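Long-range contacts in acetylornithine aminotransferase (Aquifex aeolicus, PDB 2EH6), which transfers the amino group of N(2)-acetyl-L-ornithine to 2-oxoglutarate with the help of pyridoxal 5'-phosphate, in the arginine-biosynthesis pathway: residues Ser122-Phe127 with Ala137-Phe143; Ile162-Tyr166 with Lys197-Ile201; Asp235-Leu239 with Ala251-Arg255; Leu323-Cys329 with Cys345-Leu351. All blocks are in the same frame, centred on the assembly; numbering follows the deposited sequence.

Interaction 1 (Ser122-Phe127 with Ala137-Phe143); sequences SFENSF and ATGQPKF. With PLP (pyridoxal-5'-phosphate), chain C.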
loop_
_atom_site.group_PDB
_atom_site.type_symbol
_atom_site.label_atom_id
_atom_site.label_comp_id
_atom_site.label_asym_id
_atom_site.label_seq_id
_atom_site.Cartn_x
_atom_site.Cartn_y
_atom_site.Cartn_z
ATOM N N SER A 122 2.645 -3.075 -22.250
ATOM C CA SER A 122 1.648 -3.784 -21.461
ATOM C C SER A 122 0.509 -4.059 -22.434
ATOM O O SER A 122 0.662 -3.835 -23.634
ATOM C CB SER A 122 1.176 -2.947 -20.264
ATOM O OG SER A 122 0.593 -1.729 -20.677
ATOM N N PHE A 123 -0.629 -4.526 -21.937
ATOM C CA PHE A 123 -1.728 -4.854 -22.833
ATOM C C PHE A 123 -3.051 -4.149 -22.590
ATOM O O PHE A 123 -3.343 -3.698 -21.481
ATOM C CB PHE A 123 -1.943 -6.367 -22.808
ATOM C CG PHE A 123 -0.789 -7.143 -23.366
ATOM C CD1 PHE A 123 -0.700 -7.395 -24.733
ATOM C CD2 PHE A 123 0.231 -7.589 -22.536
ATOM C CE1 PHE A 123 0.391 -8.081 -25.266
ATOM C CE2 PHE A 123 1.326 -8.275 -23.060
ATOM C CZ PHE A 123 1.403 -8.520 -24.429
ATOM N N GLU A 124 -3.841 -4.052 -23.655
ATOM C CA GLU A 124 -5.156 -3.441 -23.589
ATOM C C GLU A 124 -6.016 -4.305 -22.671
ATOM O O GLU A 124 -5.862 -5.526 -22.644
ATOM C CB GLU A 124 -5.780 -3.379 -24.987
ATOM C CG GLU A 124 -5.333 -2.176 -25.811
ATOM C CD GLU A 124 -5.847 -2.210 -27.240
ATOM O OE1 GLU A 124 -6.952 -2.749 -27.469
ATOM O OE2 GLU A 124 -5.151 -1.687 -28.133
ATOM N N ASN A 125 -6.911 -3.662 -21.925
ATOM C CA ASN A 125 -7.807 -4.349 -20.997
ATOM C C ASN A 125 -7.101 -4.862 -19.758
ATOM O O ASN A 125 -7.690 -5.603 -18.974
ATOM C CB ASN A 125 -8.502 -5.527 -21.672
ATOM C CG ASN A 125 -9.288 -5.114 -22.880
ATOM O OD1 ASN A 125 -10.136 -4.230 -22.806
ATOM N ND2 ASN A 125 -9.016 -5.757 -24.010
ATOM N N SER A 126 -5.842 -4.480 -19.586
ATOM C CA SER A 126 -5.086 -4.917 -18.425
ATOM C C SER A 126 -5.377 -3.998 -17.248
ATOM O O SER A 126 -5.870 -2.880 -17.421
ATOM C CB SER A 126 -3.589 -4.891 -18.721
ATOM O OG SER A 126 -3.123 -3.556 -18.837
ATOM N N PHE A 127 -5.083 -4.485 -16.049
ATOM C CA PHE A 127 -5.280 -3.695 -14.842
ATOM C C PHE A 127 -4.147 -4.031 -13.901
ATOM O O PHE A 127 -4.051 -5.161 -13.438
ATOM C CB PHE A 127 -6.603 -4.022 -14.150
ATOM C CG PHE A 127 -6.876 -3.139 -12.974
ATOM C CD1 PHE A 127 -7.382 -1.857 -13.160
ATOM C CD2 PHE A 127 -6.525 -3.544 -11.689
ATOM C CE1 PHE A 127 -7.528 -0.983 -12.084
ATOM C CE2 PHE A 127 -6.665 -2.683 -10.606
ATOM C CZ PHE A 127 -7.165 -1.399 -10.803
ATOM N N ALA A 137 0.939 1.483 -16.572
ATOM C CA ALA A 137 0.974 0.140 -17.156
ATOM C C ALA A 137 -0.432 -0.360 -17.483
ATOM O O ALA A 137 -0.615 -1.202 -18.363
ATOM C CB ALA A 137 1.657 -0.829 -16.199
ATOM N N THR A 138 -1.422 0.151 -16.759
ATOM C CA THR A 138 -2.812 -0.237 -16.963
ATOM C C THR A 138 -3.285 0.264 -18.328
ATOM O O THR A 138 -3.344 1.467 -18.575
ATOM C CB THR A 138 -3.684 0.333 -15.828
ATOM O OG1 THR A 138 -3.298 -0.291 -14.598
ATOM C CG2 THR A 138 -5.155 0.088 -16.078
ATOM N N GLY A 139 -3.618 -0.676 -19.209
ATOM C CA GLY A 139 -4.036 -0.323 -20.553
ATOM C C GLY A 139 -5.499 0.017 -20.730
ATOM O O GLY A 139 -6.161 -0.520 -21.617
ATOM N N GLN A 140 -6.007 0.909 -19.890
ATOM C CA GLN A 140 -7.400 1.322 -19.974
ATOM C C GLN A 140 -7.465 2.822 -19.760
ATOM O O GLN A 140 -7.544 3.299 -18.629
ATOM C CB GLN A 140 -8.241 0.587 -18.930
ATOM C CG GLN A 140 -8.208 -0.927 -19.089
ATOM C CD GLN A 140 -9.249 -1.632 -18.242
ATOM O OE1 GLN A 140 -10.446 -1.400 -18.398
ATOM N NE2 GLN A 140 -8.798 -2.499 -17.342
ATOM N N PRO A 141 -7.431 3.588 -20.860
ATOM C CA PRO A 141 -7.475 5.051 -20.879
ATOM C C PRO A 141 -8.515 5.689 -19.965
ATOM O O PRO A 141 -8.310 6.800 -19.477
ATOM C CB PRO A 141 -7.731 5.365 -22.352
ATOM C CG PRO A 141 -7.025 4.249 -23.048
ATOM C CD PRO A 141 -7.466 3.054 -22.233
ATOM N N LYS A 142 -9.625 4.997 -19.728
ATOM C CA LYS A 142 -10.662 5.564 -18.874
ATOM C C LYS A 142 -10.155 5.815 -17.458
ATOM O O LYS A 142 -10.633 6.722 -16.779
ATOM C CB LYS A 142 -11.903 4.662 -18.838
ATOM C CG LYS A 142 -11.709 3.306 -18.182
ATOM C CD LYS A 142 -13.027 2.546 -18.155
ATOM C CE LYS A 142 -12.888 1.199 -17.468
ATOM N NZ LYS A 142 -14.180 0.461 -17.458
ATOM N N PHE A 143 -9.180 5.022 -17.022
ATOM C CA PHE A 143 -8.608 5.175 -15.686
ATOM C C PHE A 143 -7.525 6.248 -15.650
ATOM O O PHE A 143 -7.078 6.647 -14.574
ATOM C CB PHE A 143 -8.014 3.847 -15.198
ATOM C CG PHE A 143 -9.036 2.771 -14.964
ATOM C CD1 PHE A 143 -10.164 3.019 -14.187
ATOM C CD2 PHE A 143 -8.863 1.500 -15.506
ATOM C CE1 PHE A 143 -11.107 2.013 -13.950
ATOM C CE2 PHE A 143 -9.798 0.487 -15.276
ATOM C CZ PHE A 143 -10.920 0.743 -14.497
HETATM N N1 PLP C . -2.964 -5.947 -10.687
HETATM C C2 PLP C . -3.877 -6.916 -10.885
HETATM C C2A PLP C . -3.671 -7.939 -11.971
HETATM C C3 PLP C . -5.031 -6.984 -10.078
HETATM O O3 PLP C . -5.960 -7.968 -10.275
HETATM C C4 PLP C . -5.211 -6.003 -9.047
HETATM C C4A PLP C . -6.418 -6.082 -8.190
HETATM C C5 PLP C . -4.199 -4.974 -8.877
HETATM C C6 PLP C . -3.087 -4.994 -9.731
HETATM C C5A PLP C . -4.334 -3.901 -7.808
HETATM O O4P PLP C . -4.063 -4.473 -6.527
HETATM P P PLP C . -4.220 -3.329 -5.386
HETATM O O1P PLP C . -3.935 -3.954 -4.074
HETATM O O2P PLP C . -3.208 -2.118 -5.620
HETATM O O3P PLP C . -5.728 -2.767 -5.408
#
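At the wall of the pyridoxal-phosphate pocket, the end of strand 119-123 and the loop after helix 132-137 meet through Phe-127 and Phe-143 and through a polar knot around Ser-126. Ser-126 closes a type II turn from Phe-123, and its OG works both ways: it gives a hydrogen bond to Phe-123 O at 2.7 Å and receives the backbone N-H of Gly-139, N to OG 2.9 Å. Phe-123 O also takes Ser-126 N, so two donors of one residue grip it. Gly-139, centre of an inverse gamma turn, lies against this turn; its CA is 3.6 Å from Phe-123 O. Gln-140 reaches back to give NE2 to Ser-126 O at 3.0 Å, nearly straight at 169° but well above the carbonyl plane; the same NE2 also bonds Glu-184, which fixes how the amide is turned. With CG anti to the backbone N (chi1 -175°), Phe-127 presents one edge to the face of Phe-143, off-centre, the ring planes 76° apart. Another part of the Phe-127 rim meets the cofactor, CD2 being 3.8 Å from PLP C4. This edge-to-face pair joins the cofactor pocket, through Phe-127, to the predicted acetylornithine site, where Phe-143 touches Arg-130, in a class-III aminotransferase.

Interaction 2 (Ile162-Tyr166 with Lys197-Ile201); sequences IDSVY and KLQEI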
loop_
_atom_site.group_PDB
_atom_site.type_symbol
_atom_site.label_atom_id
_atom_site.label_comp_id
_atom_site.label_asym_id
_atom_site.label_seq_id
_atom_site.Cartn_x
_atom_site.Cartn_y
_atom_site.Cartn_z
ATOM N N ILE A 162 0.519 -11.283 -31.246
ATOM C CA ILE A 162 1.966 -11.153 -31.159
ATOM C C ILE A 162 2.543 -10.058 -32.053
ATOM O O ILE A 162 3.582 -9.480 -31.739
ATOM C CB ILE A 162 2.655 -12.502 -31.478
ATOM C CG1 ILE A 162 4.034 -12.549 -30.821
ATOM C CG2 ILE A 162 2.779 -12.689 -32.983
ATOM C CD1 ILE A 162 3.983 -12.492 -29.306
ATOM N N ASP A 163 1.867 -9.767 -33.160
ATOM C CA ASP A 163 2.341 -8.736 -34.072
ATOM C C ASP A 163 2.224 -7.351 -33.445
ATOM O O ASP A 163 3.064 -6.486 -33.691
ATOM C CB ASP A 163 1.568 -8.785 -35.398
ATOM C CG ASP A 163 1.910 -10.015 -36.231
ATOM O OD1 ASP A 163 3.115 -10.294 -36.412
ATOM O OD2 ASP A 163 0.981 -10.699 -36.708
ATOM N N SER A 164 1.193 -7.143 -32.629
ATOM C CA SER A 164 1.003 -5.850 -31.975
ATOM C C SER A 164 2.155 -5.600 -31.009
ATOM O O SER A 164 2.479 -4.453 -30.701
ATOM C CB SER A 164 -0.332 -5.805 -31.214
ATOM O OG SER A 164 -0.328 -6.686 -30.106
ATOM N N VAL A 165 2.771 -6.679 -30.534
ATOM C CA VAL A 165 3.899 -6.566 -29.620
ATOM C C VAL A 165 5.143 -6.118 -30.395
ATOM O O VAL A 165 5.866 -5.225 -29.960
ATOM C CB VAL A 165 4.194 -7.914 -28.916
ATOM C CG1 VAL A 165 5.367 -7.760 -27.963
ATOM C CG2 VAL A 165 2.961 -8.387 -28.160
ATOM N N TYR A 166 5.386 -6.737 -31.547
ATOM C CA TYR A 166 6.542 -6.380 -32.363
ATOM C C TYR A 166 6.489 -4.917 -32.805
ATOM O O TYR A 166 7.506 -4.226 -32.805
ATOM C CB TYR A 166 6.621 -7.269 -33.607
ATOM C CG TYR A 166 6.903 -8.724 -33.326
ATOM C CD1 TYR A 166 8.092 -9.122 -32.712
ATOM C CD2 TYR A 166 5.989 -9.710 -33.693
ATOM C CE1 TYR A 166 8.363 -10.468 -32.473
ATOM C CE2 TYR A 166 6.250 -11.057 -33.459
ATOM C CZ TYR A 166 7.435 -11.430 -32.851
ATOM O OH TYR A 166 7.688 -12.766 -32.628
ATOM N N LYS A 197 5.247 -17.559 -27.664
ATOM C CA LYS A 197 5.929 -16.605 -28.523
ATOM C C LYS A 197 6.413 -15.401 -27.733
ATOM O O LYS A 197 7.505 -14.888 -27.982
ATOM C CB LYS A 197 4.999 -16.143 -29.645
ATOM C CG LYS A 197 4.621 -17.237 -30.629
ATOM C CD LYS A 197 3.663 -16.705 -31.684
ATOM C CE LYS A 197 3.237 -17.793 -32.660
ATOM N NZ LYS A 197 2.228 -17.279 -33.627
ATOM N N LEU A 198 5.601 -14.946 -26.781
ATOM C CA LEU A 198 5.969 -13.796 -25.962
ATOM C C LEU A 198 7.221 -14.138 -25.168
ATOM O O LEU A 198 8.126 -13.317 -25.031
ATOM C CB LEU A 198 4.823 -13.422 -25.013
ATOM C CG LEU A 198 4.931 -12.071 -24.294
ATOM C CD1 LEU A 198 4.998 -10.951 -25.319
ATOM C CD2 LEU A 198 3.725 -11.870 -23.378
ATOM N N GLN A 199 7.274 -15.358 -24.647
ATOM C CA GLN A 199 8.434 -15.798 -23.884
ATOM C C GLN A 199 9.640 -15.787 -24.824
ATOM O O GLN A 199 10.734 -15.362 -24.448
ATOM C CB GLN A 199 8.205 -17.211 -23.341
ATOM C CG GLN A 199 9.383 -17.781 -22.563
ATOM C CD GLN A 199 9.615 -17.070 -21.245
ATOM O OE1 GLN A 199 8.872 -17.265 -20.280
ATOM N NE2 GLN A 199 10.644 -16.231 -21.198
ATOM N N GLU A 200 9.416 -16.253 -26.051
ATOM C CA GLU A 200 10.455 -16.313 -27.081
ATOM C C GLU A 200 11.003 -14.924 -27.372
ATOM O O GLU A 200 12.215 -14.712 -27.390
ATOM C CB GLU A 200 9.880 -16.908 -28.368
ATOM C CG GLU A 200 10.851 -16.930 -29.536
ATOM C CD GLU A 200 10.168 -17.243 -30.855
ATOM O OE1 GLU A 200 9.309 -16.441 -31.284
ATOM O OE2 GLU A 200 10.488 -18.290 -31.459
ATOM N N ILE A 201 10.095 -13.985 -27.608
ATOM C CA ILE A 201 10.461 -12.608 -27.899
ATOM C C ILE A 201 11.358 -12.030 -26.815
ATOM O O ILE A 201 12.376 -11.404 -27.109
ATOM C CB ILE A 201 9.209 -11.722 -28.021
ATOM C CG1 ILE A 201 8.393 -12.151 -29.241
ATOM C CG2 ILE A 201 9.611 -10.261 -28.124
ATOM C CD1 ILE A 201 7.132 -11.336 -29.445
#
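Ile-162 swings CG1 roughly opposite its backbone N (chi1 -155°), while Ile-201 places CG1 opposite its carbonyl carbon (chi1 -66°) and runs on extended to CD1; the two side chains therefore run at each other and meet tip to tip. CD1 of Ile-162 lies 3.4 Å from CD1 of Ile-201, tighter than usual for two methyl carbons. The Ile-201 methyl is also pressed by Tyr-166, whose CE1 comes within 3.4 Å of it; the ring lies obliquely to the methyl, and its OH reaches past to 3.5 Å from Ile-201 CG1. Ile-162 CD1 also rests 3.8 Å from Lys-197 CB, so the lysine contributes its aliphatic root here. Deeper in, the Val-165 and Leu-198 side chains cross at about a right angle, CG1 to CD1 4.2 Å, and both residues continue onto Ile-176 of strand 173-178. The short segments of helices 162-166 and 192-205 run nearly parallel, 20° apart, with axes 10.9 Å from each other at closest approach. They lie side by side against the mixed sheet that holds strands 119-123 and 236-239, and the isoleucines and Tyr-166 bridge the gap between them. Carbon contacts carry this pairing, with polar groups such as Lys-197 NZ and the Glu-200 carboxylate toward its margin. The two segments share no hydrogen bond, and cohesion probably comes from apolar burial and close fit.

Interaction 3 (Asp235-Leu239 with Ala251-Arg255); sequences DVIAL and AILAR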
loop_
_atom_site.group_PDB
_atom_site.type_symbol
_atom_site.label_atom_id
_atom_site.label_comp_id
_atom_site.label_asym_id
_atom_site.label_seq_id
_atom_site.Cartn_x
_atom_site.Cartn_y
_atom_site.Cartn_z
ATOM N N ASP A 235 10.939 -13.064 -15.337
ATOM C CA ASP A 235 12.068 -12.477 -14.641
ATOM C C ASP A 235 11.557 -11.878 -13.330
ATOM O O ASP A 235 12.269 -11.842 -12.327
ATOM C CB ASP A 235 12.704 -11.399 -15.519
ATOM C CG ASP A 235 13.205 -11.958 -16.845
ATOM O OD1 ASP A 235 14.215 -12.683 -16.828
ATOM O OD2 ASP A 235 12.585 -11.687 -17.894
ATOM N N VAL A 236 10.312 -11.414 -13.351
ATOM C CA VAL A 236 9.690 -10.827 -12.167
ATOM C C VAL A 236 8.186 -11.087 -12.159
ATOM O O VAL A 236 7.540 -11.074 -13.206
ATOM C CB VAL A 236 9.880 -9.288 -12.119
ATOM C CG1 VAL A 236 9.362 -8.741 -10.786
ATOM C CG2 VAL A 236 11.344 -8.919 -12.306
ATOM N N ILE A 237 7.630 -11.347 -10.979
ATOM C CA ILE A 237 6.184 -11.518 -10.870
ATOM C C ILE A 237 5.720 -10.663 -9.694
ATOM O O ILE A 237 6.491 -10.406 -8.767
ATOM C CB ILE A 237 5.761 -12.993 -10.633
ATOM C CG1 ILE A 237 6.328 -13.512 -9.314
ATOM C CG2 ILE A 237 6.218 -13.857 -11.815
ATOM C CD1 ILE A 237 5.796 -14.883 -8.929
ATOM N N ALA A 238 4.474 -10.203 -9.751
ATOM C CA ALA A 238 3.910 -9.387 -8.680
ATOM C C ALA A 238 2.801 -10.200 -8.024
ATOM O O ALA A 238 2.039 -10.879 -8.707
ATOM C CB ALA A 238 3.352 -8.079 -9.248
ATOM N N LEU A 239 2.721 -10.131 -6.700
ATOM C CA LEU A 239 1.716 -10.881 -5.952
ATOM C C LEU A 239 1.051 -9.994 -4.917
ATOM O O LEU A 239 1.639 -9.018 -4.467
ATOM C CB LEU A 239 2.370 -12.058 -5.221
ATOM C CG LEU A 239 3.083 -13.135 -6.040
ATOM C CD1 LEU A 239 3.991 -13.931 -5.122
ATOM C CD2 LEU A 239 2.063 -14.041 -6.733
ATOM N N ALA A 251 3.936 -8.231 -2.882
ATOM C CA ALA A 251 5.333 -8.589 -3.058
ATOM C C ALA A 251 5.694 -8.815 -4.502
ATOM O O ALA A 251 4.834 -9.059 -5.353
ATOM C CB ALA A 251 5.657 -9.852 -2.261
ATOM N N ILE A 252 6.984 -8.692 -4.785
ATOM C CA ILE A 252 7.468 -9.006 -6.110
ATOM C C ILE A 252 8.525 -10.060 -5.840
ATOM O O ILE A 252 9.195 -10.035 -4.798
ATOM C CB ILE A 252 8.115 -7.810 -6.847
ATOM C CG1 ILE A 252 9.284 -7.249 -6.043
ATOM C CG2 ILE A 252 7.064 -6.758 -7.149
ATOM C CD1 ILE A 252 10.137 -6.266 -6.851
ATOM N N LEU A 253 8.629 -11.012 -6.753
ATOM C CA LEU A 253 9.611 -12.075 -6.653
ATOM C C LEU A 253 10.360 -11.944 -7.965
ATOM O O LEU A 253 9.744 -11.896 -9.030
ATOM C CB LEU A 253 8.923 -13.443 -6.558
ATOM C CG LEU A 253 9.776 -14.636 -6.107
ATOM C CD1 LEU A 253 8.887 -15.854 -5.925
ATOM C CD2 LEU A 253 10.877 -14.912 -7.122
ATOM N N ALA A 254 11.682 -11.859 -7.887
ATOM C CA ALA A 254 12.504 -11.704 -9.082
ATOM C C ALA A 254 13.671 -12.673 -9.050
ATOM O O ALA A 254 14.264 -12.908 -7.999
ATOM C CB ALA A 254 13.027 -10.267 -9.175
ATOM N N ARG A 255 14.010 -13.235 -10.202
ATOM C CA ARG A 255 15.125 -14.163 -10.228
ATOM C C ARG A 255 16.379 -13.420 -9.766
ATOM O O ARG A 255 16.490 -12.198 -9.925
ATOM C CB ARG A 255 15.291 -14.773 -11.630
ATOM C CG ARG A 255 15.596 -13.806 -12.750
ATOM C CD ARG A 255 15.539 -14.546 -14.093
ATOM N NE ARG A 255 15.969 -13.705 -15.203
ATOM C CZ ARG A 255 17.223 -13.311 -15.402
ATOM N NH1 ARG A 255 18.185 -13.688 -14.567
ATOM N NH2 ARG A 255 17.512 -12.522 -16.428
HETATM O O HOH W 1 16.115 -12.115 -19.172
#
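Tight packing runs along strands 236-239 and 250-255, where Ile-237 and Leu-253 form a hydrogen-bonded antiparallel pair, while the end where Arg-255 is partly exposed is held by its salt bridge to the buried Asp-235, with a water beside it. In the buried part, Ile-237 N to Leu-253 O is 2.9 Å and Leu-239 N to Ala-251 O is 2.7 Å. Ile-237 and Leu-253 lie side by side, CG1 to CB 3.8 Å, on the face shared with Leu-239 and Ala-251. On the reverse face Val-236 CG2 meets Ala-254 CB, also at 3.8 Å, beneath helix 95-112; Met-4 of the second subunit packs on Ile-252 and Ala-254. At the other end Arg-255, extended from CG to NE, brings NE to Asp-235 OD1 at 2.6 Å. The N-H...O bond is almost straight (171°), on the anti lone pair of OD1, with OD1 in the guanidinium plane, which is turned 61° from the carboxylate. A water donates to the same OD1 and accepts from NH2. Asp-235 OD2 takes Leu-209 N, and NH1 of Arg-255 pairs with Glu-257. With both its oxygens occupied and an arginine close by, Asp-235 is probably stabilised in its ionised form, fastening the end of this beta hairpin.

Interaction 4 (Leu323-Cys329 with Cys345-Leu351); sequences LELEREC and CTAGKVL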
loop_
_atom_site.group_PDB
_atom_site.type_symbol
_atom_site.label_atom_id
_atom_site.label_comp_id
_atom_site.label_asym_id
_atom_site.label_seq_id
_atom_site.Cartn_x
_atom_site.Cartn_y
_atom_site.Cartn_z
ATOM N N LEU A 323 -18.342 -15.599 -16.939
ATOM C CA LEU A 323 -19.429 -15.959 -17.837
ATOM C C LEU A 323 -19.770 -14.694 -18.606
ATOM O O LEU A 323 -20.322 -13.744 -18.048
ATOM C CB LEU A 323 -20.647 -16.446 -17.041
ATOM C CG LEU A 323 -21.904 -16.834 -17.828
ATOM C CD1 LEU A 323 -21.587 -17.941 -18.826
ATOM C CD2 LEU A 323 -22.979 -17.289 -16.855
ATOM N N GLU A 324 -19.412 -14.674 -19.884
ATOM C CA GLU A 324 -19.677 -13.522 -20.729
ATOM C C GLU A 324 -21.115 -13.573 -21.230
ATOM O O GLU A 324 -21.475 -14.438 -22.028
ATOM C CB GLU A 324 -18.708 -13.510 -21.912
ATOM C CG GLU A 324 -18.791 -12.260 -22.763
ATOM C CD GLU A 324 -17.778 -12.264 -23.887
ATOM O OE1 GLU A 324 -16.578 -12.470 -23.605
ATOM O OE2 GLU A 324 -18.181 -12.058 -25.052
ATOM N N LEU A 325 -21.934 -12.639 -20.757
ATOM C CA LEU A 325 -23.332 -12.590 -21.145
ATOM C C LEU A 325 -23.545 -11.772 -22.410
ATOM O O LEU A 325 -22.639 -11.096 -22.893
ATOM C CB LEU A 325 -24.171 -12.008 -20.007
ATOM C CG LEU A 325 -24.033 -12.708 -18.653
ATOM C CD1 LEU A 325 -24.878 -11.984 -17.621
ATOM C CD2 LEU A 325 -24.456 -14.164 -18.776
ATOM N N GLU A 326 -24.761 -11.841 -22.936
ATOM C CA GLU A 326 -25.121 -11.120 -24.146
ATOM C C GLU A 326 -25.303 -9.637 -23.842
ATOM O O GLU A 326 -25.027 -8.781 -24.684
ATOM C CB GLU A 326 -26.414 -11.703 -24.719
ATOM C CG GLU A 326 -26.819 -11.139 -26.066
ATOM C CD GLU A 326 -28.053 -11.825 -26.629
ATOM O OE1 GLU A 326 -28.004 -13.058 -26.841
ATOM O OE2 GLU A 326 -29.071 -11.132 -26.857
ATOM N N ARG A 327 -25.763 -9.335 -22.631
ATOM C CA ARG A 327 -25.978 -7.949 -22.230
ATOM C C ARG A 327 -25.290 -7.635 -20.904
ATOM O O ARG A 327 -24.650 -8.501 -20.306
ATOM C CB ARG A 327 -27.479 -7.664 -22.119
ATOM C CG ARG A 327 -28.159 -8.313 -20.922
ATOM C CD ARG A 327 -29.674 -8.164 -21.002
ATOM N NE ARG A 327 -30.318 -8.403 -19.712
ATOM C CZ ARG A 327 -30.244 -7.571 -18.675
ATOM N NH1 ARG A 327 -29.554 -6.442 -18.776
ATOM N NH2 ARG A 327 -30.858 -7.868 -17.535
ATOM N N GLU A 328 -25.429 -6.392 -20.453
ATOM C CA GLU A 328 -24.820 -5.950 -19.203
ATOM C C GLU A 328 -25.177 -6.861 -18.031
ATOM O O GLU A 328 -26.323 -7.289 -17.895
ATOM C CB GLU A 328 -25.252 -4.513 -18.908
ATOM C CG GLU A 328 -24.674 -3.498 -19.880
ATOM C CD GLU A 328 -25.341 -2.142 -19.775
ATOM O OE1 GLU A 328 -25.506 -1.637 -18.642
ATOM O OE2 GLU A 328 -25.696 -1.574 -20.831
ATOM N N CYS A 329 -24.190 -7.165 -17.190
ATOM C CA CYS A 329 -24.416 -8.031 -16.039
ATOM C C CYS A 329 -24.726 -7.268 -14.757
ATOM O O CYS A 329 -24.803 -7.851 -13.678
ATOM C CB CYS A 329 -23.217 -8.967 -15.809
ATOM S SG CYS A 329 -21.512 -8.315 -15.954
ATOM N N CYS A 345 -19.618 -8.287 -11.514
ATOM C CA CYS A 345 -19.794 -7.948 -12.919
ATOM C C CYS A 345 -18.650 -7.040 -13.337
ATOM O O CYS A 345 -18.424 -5.994 -12.731
ATOM C CB CYS A 345 -21.129 -7.231 -13.131
ATOM S SG CYS A 345 -21.443 -6.628 -14.828
ATOM N N THR A 346 -17.928 -7.444 -14.376
ATOM C CA THR A 346 -16.806 -6.656 -14.851
ATOM C C THR A 346 -16.813 -6.600 -16.379
ATOM O O THR A 346 -17.509 -7.380 -17.033
ATOM C CB THR A 346 -15.472 -7.253 -14.333
ATOM O OG1 THR A 346 -14.426 -6.286 -14.477
ATOM C CG2 THR A 346 -15.111 -8.520 -15.098
ATOM N N ALA A 347 -16.046 -5.670 -16.942
ATOM C CA ALA A 347 -15.977 -5.508 -18.391
ATOM C C ALA A 347 -17.389 -5.356 -18.948
ATOM O O ALA A 347 -17.676 -5.761 -20.073
ATOM C CB ALA A 347 -15.278 -6.707 -19.028
ATOM N N GLY A 348 -18.268 -4.786 -18.130
ATOM C CA GLY A 348 -19.641 -4.553 -18.534
ATOM C C GLY A 348 -20.554 -5.756 -18.682
ATOM O O GLY A 348 -21.682 -5.731 -18.194
ATOM N N LYS A 349 -20.083 -6.809 -19.342
ATOM C CA LYS A 349 -20.923 -7.982 -19.566
ATOM C C LYS A 349 -20.380 -9.305 -19.038
ATOM O O LYS A 349 -20.977 -10.352 -19.269
ATOM C CB LYS A 349 -21.198 -8.126 -21.065
ATOM C CG LYS A 349 -21.820 -6.899 -21.710
ATOM C CD LYS A 349 -21.927 -7.069 -23.221
ATOM C CE LYS A 349 -22.452 -5.804 -23.884
ATOM N NZ LYS A 349 -22.374 -5.892 -25.368
ATOM N N VAL A 350 -19.262 -9.268 -18.327
ATOM C CA VAL A 350 -18.682 -10.497 -17.813
ATOM C C VAL A 350 -18.894 -10.701 -16.323
ATOM O O VAL A 350 -18.423 -9.910 -15.505
ATOM C CB VAL A 350 -17.158 -10.560 -18.089
ATOM C CG1 VAL A 350 -16.582 -11.869 -17.561
ATOM C CG2 VAL A 350 -16.894 -10.435 -19.587
ATOM N N LEU A 351 -19.623 -11.755 -15.975
ATOM C CA LEU A 351 -19.829 -12.082 -14.573
ATOM C C LEU A 351 -18.547 -12.795 -14.177
ATOM O O LEU A 351 -18.138 -13.754 -14.832
ATOM C CB LEU A 351 -21.026 -13.019 -14.393
ATOM C CG LEU A 351 -22.407 -12.364 -14.415
ATOM C CD1 LEU A 351 -23.474 -13.438 -14.325
ATOM C CD2 LEU A 351 -22.534 -11.389 -13.250
#
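Leu-323 N gives the shortest hydrogen bond between the two segments, 2.8 Å to Leu-351 O. Leu-351 N returns a bond to Leu-323 O, making this a hydrogen-bonded antiparallel pair, and Leu-325 N adds a bond to Lys-349 O at 2.9 Å. The chain then arches over the side chain of Lys-349 and comes back so that Cys-329 N bonds Gly-348 O at 3.1 Å. Under that arch the lysine lies extended, its CG 3.5 Å from Arg-327 O and its CD near Glu-326 O, so that the carbonyls line its aliphatic stem. Strands 320-324, 350-353 and 341-346 are neighbours in the second mixed sheet of the subunit; 341-346 and 350-353 form a hairpin joined by the turn 347-349, in which Ala-347 and Gly-348 have positive phi, and the disulfide ties its first strand to the residue just before helix 330-338. Cys-345 SG stands anti to its backbone N (chi1 176°), Cys-329 SG between its N and carbonyl carbon (chi1 43°), and the sulfurs join at 2.0 Å with a chi3 of 84°, close to the relaxed right angle. Cys-329 CB rests 3.6 Å from Leu-351 CD2, while Leu-351 CD1 meets Leu-325 CD1 at 3.9 Å. Leu-323 and Leu-351 both reach Leu-375 at the chain's C-terminus, and Val-333 of helix 330-338 packs on Cys-345.

In the fold
Interactions 1 and 3 are the buried ones, and both reach the mixed sheet that holds strands 119-123 and 236-239: interaction 3 joins two of its strands, while interaction 1 lies where the chain runs from strand 119-123 to the cofactor. Interaction 2 lies farther out, among helices packed on that sheet, and is partly buried; it touches interaction 1 directly, Phe-123 CE1 being 3.9 Å from Val-165 CG2. Interaction 4 belongs to the other sheet, its centre about 31 Å from that of interaction 3; it comes nearer to interaction 1 without touching it. Chemistry follows place: loop bonds and aromatic rings near the cofactor, carbon contact between helices, ladder plus salt bridge in the hairpin, and a covalent sulfur link in the partly exposed sheet.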